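Local coordinates for putative oxidoreductase (Yersinia pestis, PDB 3KUX), which probably catalyses an NAD(P)-dependent oxidation or reduction of a substrate not yet identified, pairing a Rossmann-fold nucleotide domain with a C-terminal alpha/beta domain, at residues 212-217 against 227-232; 176-181 against 331-336. All blocks are in the same frame, centred on the assembly; numbering follows the deposited sequence.

Contact 1: 212-217 against 227-232; sequences VDYFHA and VLHSTV
Phe-215 and Ser-230 form a hydrogen-bonded pair in an antiparallel beta hairpin, whose strands 214-221 and 224-231 lie side by side in the large mixed sheet of the C-terminal alpha/beta domain. The backbone carries most of the polar chemistry. Phe-215 and Ser-230 exchange two bonds, Ser-230 N reaching Phe-215 O at 2.9 Å, and Ala-217 and Leu-228 exchange two more, with Ala-217 N 2.7 Å from Leu-228 O. The hairpin pairing ends in a weak bond from Val-232 N to Asp-213 O. Against strand 197-203, Asp-213 and Tyr-214 both face Gly-203 in a classic beta bulge. Asp-213 spends its carboxylate on Leu-205 N, Arg-206 N and Ser-209 OG.

The two faces differ in chemistry. Phe-215, Ala-217, Leu-228 and Ser-230 share one, a buried layer suited to compact or apolar side chains, where all but Ala-217 meet helix 176-192; the hydroxyl of Ser-230 is satisfied by Phe-155 O on strand 148-156. The other face gathers Tyr-214, His-216 and His-229 into a partly exposed aromatic cluster, fit for rings with polar rims. The Tyr-214 and His-229 planes stand at 88°, with Tyr-214 CE1 3.6 Å from His-229 CE1. The Phe-215 ring has Leu-228 O at its edge and, over one face, Ser-230 CB in a CH-pi contact, 3.5 Å from Phe-215 CE2.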
loop_
_atom_site.group_PDB
_atom_site.type_symbol
_atom_site.label_atom_id
_atom_site.label_comp_id
_atom_site.label_asym_id
_atom_site.label_seq_id
_atom_site.Cartn_x
_atom_site.Cartn_y
_atom_site.Cartn_z
ATOM N N VAL A 212 -10.145 10.554 -13.310
ATOM C CA VAL A 212 -10.846 10.794 -12.058
ATOM C C VAL A 212 -9.924 11.556 -11.108
ATOM O O VAL A 212 -8.774 11.163 -10.902
ATOM C CB VAL A 212 -11.295 9.476 -11.399
ATOM C CG1 VAL A 212 -11.996 9.751 -10.077
ATOM C CG2 VAL A 212 -12.206 8.699 -12.338
ATOM N N ASP A 213 -10.424 12.656 -10.550
ATOM C CA ASP A 213 -9.636 13.483 -9.643
ATOM C C ASP A 213 -10.365 13.666 -8.320
ATOM O O ASP A 213 -10.012 14.533 -7.524
ATOM C CB ASP A 213 -9.345 14.849 -10.271
ATOM C CG ASP A 213 -10.582 15.738 -10.344
ATOM O OD1 ASP A 213 -11.523 15.520 -9.551
ATOM O OD2 ASP A 213 -10.615 16.661 -11.189
ATOM N N TYR A 214 -11.387 12.843 -8.096
ATOM C CA TYR A 214 -12.207 12.915 -6.892
ATOM C C TYR A 214 -12.908 11.582 -6.675
ATOM O O TYR A 214 -13.394 10.971 -7.628
ATOM C CB TYR A 214 -13.253 14.024 -7.038
ATOM C CG TYR A 214 -14.350 14.023 -5.979
ATOM C CD1 TYR A 214 -14.255 14.827 -4.848
ATOM C CD2 TYR A 214 -15.484 13.235 -6.123
ATOM C CE1 TYR A 214 -15.253 14.835 -3.889
ATOM C CE2 TYR A 214 -16.487 13.237 -5.172
ATOM C CZ TYR A 214 -16.368 14.036 -4.056
ATOM O OH TYR A 214 -17.370 14.038 -3.101
ATOM N N PHE A 215 -12.959 11.122 -5.430
ATOM C CA PHE A 215 -13.770 9.948 -5.109
ATOM C C PHE A 215 -14.227 9.934 -3.662
ATOM O O PHE A 215 -13.483 10.318 -2.759
ATOM C CB PHE A 215 -13.057 8.637 -5.478
ATOM C CG PHE A 215 -12.022 8.190 -4.487
ATOM C CD1 PHE A 215 -12.392 7.721 -3.240
ATOM C CD2 PHE A 215 -10.677 8.199 -4.820
ATOM C CE1 PHE A 215 -11.433 7.292 -2.327
ATOM C CE2 PHE A 215 -9.712 7.772 -3.912
ATOM C CZ PHE A 215 -10.093 7.317 -2.666
ATOM N N HIS A 216 -15.461 9.490 -3.460
ATOM C CA HIS A 216 -16.072 9.437 -2.139
ATOM C C HIS A 216 -16.756 8.084 -1.987
ATOM O O HIS A 216 -17.793 7.833 -2.601
ATOM C CB HIS A 216 -17.080 10.580 -2.004
ATOM C CG HIS A 216 -17.612 10.768 -0.620
ATOM N ND1 HIS A 216 -18.884 10.385 -0.254
ATOM C CD2 HIS A 216 -17.054 11.320 0.484
ATOM C CE1 HIS A 216 -19.084 10.683 1.018
ATOM N NE2 HIS A 216 -17.988 11.250 1.490
ATOM N N ALA A 217 -16.161 7.197 -1.192
ATOM C CA ALA A 217 -16.670 5.830 -1.054
ATOM C C ALA A 217 -17.274 5.587 0.310
ATOM O O ALA A 217 -16.707 5.980 1.326
ATOM C CB ALA A 217 -15.567 4.824 -1.309
ATOM N N VAL A 227 -16.083 5.748 5.604
ATOM C CA VAL A 227 -16.034 6.684 4.488
ATOM C C VAL A 227 -14.606 6.914 4.013
ATOM O O VAL A 227 -13.762 7.403 4.766
ATOM C CB VAL A 227 -16.691 8.035 4.836
ATOM C CG1 VAL A 227 -16.478 9.046 3.706
ATOM C CG2 VAL A 227 -18.172 7.843 5.096
ATOM N N LEU A 228 -14.339 6.554 2.761
ATOM C CA LEU A 228 -13.027 6.767 2.166
ATOM C C LEU A 228 -13.150 7.882 1.143
ATOM O O LEU A 228 -14.057 7.861 0.317
ATOM C CB LEU A 228 -12.521 5.491 1.490
ATOM C CG LEU A 228 -12.716 4.170 2.234
ATOM C CD1 LEU A 228 -12.134 3.010 1.426
ATOM C CD2 LEU A 228 -12.106 4.222 3.628
ATOM N N HIS A 229 -12.237 8.845 1.182
ATOM C CA HIS A 229 -12.397 10.049 0.382
ATOM C C HIS A 229 -11.061 10.616 -0.099
ATOM O O HIS A 229 -10.081 10.642 0.643
ATOM C CB HIS A 229 -13.154 11.107 1.203
ATOM C CG HIS A 229 -13.484 12.350 0.435
ATOM N ND1 HIS A 229 -14.778 12.774 0.229
ATOM C CD2 HIS A 229 -12.689 13.258 -0.180
ATOM C CE1 HIS A 229 -14.767 13.890 -0.480
ATOM N NE2 HIS A 229 -13.512 14.204 -0.742
ATOM N N SER A 230 -11.024 11.084 -1.341
ATOM C CA SER A 230 -9.847 11.794 -1.830
ATOM C C SER A 230 -10.218 12.887 -2.832
ATOM O O SER A 230 -11.304 12.863 -3.420
ATOM C CB SER A 230 -8.839 10.823 -2.441
ATOM O OG SER A 230 -7.575 11.441 -2.566
ATOM N N THR A 231 -9.310 13.842 -3.020
ATOM C CA THR A 231 -9.549 14.968 -3.918
ATOM C C THR A 231 -8.250 15.723 -4.202
ATOM O O THR A 231 -7.320 15.678 -3.399
ATOM C CB THR A 231 -10.573 15.942 -3.312
ATOM O OG1 THR A 231 -10.849 16.998 -4.241
ATOM C CG2 THR A 231 -10.036 16.543 -2.022
ATOM N N VAL A 232 -8.191 16.416 -5.338
ATOM C CA VAL A 232 -7.028 17.235 -5.693
ATOM C C VAL A 232 -7.317 18.724 -5.550
ATOM O O VAL A 232 -6.469 19.560 -5.858
ATOM C CB VAL A 232 -6.542 16.972 -7.135
ATOM C CG1 VAL A 232 -6.067 15.538 -7.289
ATOM C CG2 VAL A 232 -7.642 17.302 -8.149
#

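Contact 2: 176-181 against 331-336; sequences IWYDLG and ELIELG
Trp-177 lays one face of its indole against the CD1 methyl of Ile-333, which sits offset toward the rim, 4.1 Å from Trp-177 CE2. The pair joins two roughly antiparallel helices of the C-terminal alpha/beta domain, 176-192 and 323-342, whose short segments run at 150° with axes 10.7 Å apart. That spacing leaves room for a large aromatic side chain to span the gap. A chi1 of 170° puts CG of Trp-177 anti to the backbone N. The indole spans to 331-336, and its six-membered ring comes close to the backbone there: CZ2 lies 3.8 Å from Gly-336 CA, an approach that the lack of a side chain on Gly-336 permits.

Ile-333 suits its buried place because its two branches reach in different directions. CD1 goes to the indole face and the backbone of the first helix, 3.7 Å from Trp-177 O, while CG2 meets the edge of the Tyr-178 ring and also comes near Trp-177 NE1. Pro-182 and Leu-185 add further apolar cover to Ile-333.

One polar bond crosses the interface. Trp-177 NE1 donates to Ile-333 O over 3.1 Å at an N-H...O angle of 164°, with the oxygen in the indole plane and the nitrogen on a lone pair of the carbonyl.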
loop_
_atom_site.group_PDB
_atom_site.type_symbol
_atom_site.label_atom_id
_atom_site.label_comp_id
_atom_site.label_asym_id
_atom_site.label_seq_id
_atom_site.Cartn_x
_atom_site.Cartn_y
_atom_site.Cartn_z
ATOM N N ILE A 176 -7.418 8.637 -9.673
ATOM C CA ILE A 176 -6.873 8.592 -8.328
ATOM C C ILE A 176 -7.584 7.508 -7.528
ATOM O O ILE A 176 -7.140 7.128 -6.448
ATOM C CB ILE A 176 -7.002 9.952 -7.610
ATOM C CG1 ILE A 176 -8.463 10.250 -7.267
ATOM C CG2 ILE A 176 -6.427 11.062 -8.467
ATOM C CD1 ILE A 176 -8.629 11.403 -6.304
ATOM N N TRP A 177 -8.697 7.022 -8.063
ATOM C CA TRP A 177 -9.394 5.903 -7.453
ATOM C C TRP A 177 -8.532 4.658 -7.625
ATOM O O TRP A 177 -8.439 3.832 -6.723
ATOM C CB TRP A 177 -10.777 5.720 -8.085
ATOM C CG TRP A 177 -11.480 4.447 -7.701
ATOM C CD1 TRP A 177 -11.785 3.400 -8.525
ATOM C CD2 TRP A 177 -11.970 4.086 -6.398
ATOM N NE1 TRP A 177 -12.427 2.412 -7.818
ATOM C CE2 TRP A 177 -12.557 2.809 -6.512
ATOM C CE3 TRP A 177 -11.971 4.719 -5.149
ATOM C CZ2 TRP A 177 -13.134 2.155 -5.426
ATOM C CZ3 TRP A 177 -12.546 4.069 -4.073
ATOM C CH2 TRP A 177 -13.117 2.800 -4.217
ATOM N N TYR A 178 -7.890 4.541 -8.785
ATOM C CA TYR A 178 -6.961 3.448 -9.040
ATOM C C TYR A 178 -5.647 3.654 -8.298
ATOM O O TYR A 178 -4.989 2.687 -7.907
ATOM C CB TYR A 178 -6.682 3.293 -10.535
ATOM C CG TYR A 178 -7.774 2.581 -11.292
ATOM C CD1 TYR A 178 -8.402 1.467 -10.755
ATOM C CD2 TYR A 178 -8.164 3.006 -12.553
ATOM C CE1 TYR A 178 -9.403 0.806 -11.447
ATOM C CE2 TYR A 178 -9.164 2.353 -13.253
ATOM C CZ TYR A 178 -9.780 1.255 -12.695
ATOM O OH TYR A 178 -10.775 0.600 -13.386
ATOM N N ASP A 179 -5.267 4.913 -8.103
ATOM C CA ASP A 179 -3.990 5.227 -7.470
ATOM C C ASP A 179 -4.036 5.192 -5.938
ATOM O O ASP A 179 -3.098 4.728 -5.298
ATOM C CB ASP A 179 -3.468 6.578 -7.954
ATOM C CG ASP A 179 -2.054 6.849 -7.486
ATOM O OD1 ASP A 179 -1.227 5.909 -7.518
ATOM O OD2 ASP A 179 -1.764 7.998 -7.085
ATOM N N LEU A 180 -5.126 5.670 -5.353
ATOM C CA LEU A 180 -5.207 5.779 -3.902
ATOM C C LEU A 180 -6.258 4.847 -3.296
ATOM O O LEU A 180 -6.135 4.428 -2.143
ATOM C CB LEU A 180 -5.459 7.233 -3.490
ATOM C CG LEU A 180 -4.324 8.208 -3.832
ATOM C CD1 LEU A 180 -4.742 9.657 -3.632
ATOM C CD2 LEU A 180 -3.086 7.890 -3.003
ATOM N N GLY A 181 -7.288 4.516 -4.065
ATOM C CA GLY A 181 -8.295 3.581 -3.584
ATOM C C GLY A 181 -7.698 2.361 -2.889
ATOM O O GLY A 181 -8.060 2.041 -1.756
ATOM N N GLU A 331 -10.939 -6.495 -6.143
ATOM C CA GLU A 331 -12.353 -6.737 -6.412
ATOM C C GLU A 331 -13.193 -5.519 -6.062
ATOM O O GLU A 331 -14.114 -5.152 -6.793
ATOM C CB GLU A 331 -12.855 -7.935 -5.613
ATOM C CG GLU A 331 -12.383 -9.279 -6.128
ATOM C CD GLU A 331 -12.807 -10.422 -5.225
ATOM O OE1 GLU A 331 -13.837 -10.279 -4.533
ATOM O OE2 GLU A 331 -12.110 -11.460 -5.209
ATOM N N LEU A 332 -12.875 -4.901 -4.930
ATOM C CA LEU A 332 -13.589 -3.714 -4.491
ATOM C C LEU A 332 -13.287 -2.516 -5.382
ATOM O O LEU A 332 -14.136 -1.634 -5.559
ATOM C CB LEU A 332 -13.240 -3.384 -3.042
ATOM C CG LEU A 332 -13.705 -4.411 -2.016
ATOM C CD1 LEU A 332 -13.578 -3.832 -0.626
ATOM C CD2 LEU A 332 -15.140 -4.818 -2.295
ATOM N N ILE A 333 -12.081 -2.476 -5.940
ATOM C CA ILE A 333 -11.736 -1.413 -6.870
ATOM C C ILE A 333 -12.669 -1.491 -8.067
ATOM O O ILE A 333 -13.235 -0.489 -8.484
ATOM C CB ILE A 333 -10.263 -1.484 -7.319
ATOM C CG1 ILE A 333 -9.343 -1.139 -6.153
ATOM C CG2 ILE A 333 -9.999 -0.500 -8.444
ATOM C CD1 ILE A 333 -9.329 0.343 -5.812
ATOM N N GLU A 334 -12.851 -2.689 -8.606
ATOM C CA GLU A 334 -13.761 -2.865 -9.729
ATOM C C GLU A 334 -15.199 -2.578 -9.311
ATOM O O GLU A 334 -15.953 -1.934 -10.047
ATOM C CB GLU A 334 -13.650 -4.273 -10.314
ATOM C CG GLU A 334 -12.392 -4.509 -11.138
ATOM C CD GLU A 334 -12.542 -5.670 -12.116
ATOM O OE1 GLU A 334 -13.631 -6.291 -12.151
ATOM O OE2 GLU A 334 -11.572 -5.958 -12.851
ATOM N N LEU A 335 -15.578 -3.059 -8.129
ATOM C CA LEU A 335 -16.938 -2.870 -7.642
ATOM C C LEU A 335 -17.237 -1.382 -7.479
ATOM O O LEU A 335 -18.377 -0.948 -7.650
ATOM C CB LEU A 335 -17.163 -3.620 -6.327
ATOM C CG LEU A 335 -18.627 -3.867 -5.929
ATOM C CD1 LEU A 335 -19.395 -4.559 -7.053
ATOM C CD2 LEU A 335 -18.732 -4.675 -4.637
ATOM N N GLY A 336 -16.208 -0.603 -7.155
ATOM C CA GLY A 336 -16.351 0.845 -7.044
ATOM C C GLY A 336 -16.740 1.443 -8.382
ATOM O O GLY A 336 -17.656 2.268 -8.461
#

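Overall arrangement
Both contacts are largely buried and belong to the C-terminal alpha/beta domain, with contact 1 nested inside the chain loop that contact 2 closes. Contact 1 joins neighbouring strands through regular backbone bonds; contact 2 joins helices far apart in the sequence through side chains and a single indole-to-carbonyl bond. Their centres are 10 Å apart, and helix 176-192 takes part in the surroundings of both, packing on the sheet beside Phe-215 and Ser-230 and against helix 323-342 through Trp-177. Trp-177 packs edge-to-face with Phe-215, Leu-180 meets Ser-230, and Val-212 O probably accepts a hydrogen bond from Ile-176 N. The sheet face bearing Tyr-214, His-216 and His-229, by contrast, is partly exposed and more polar.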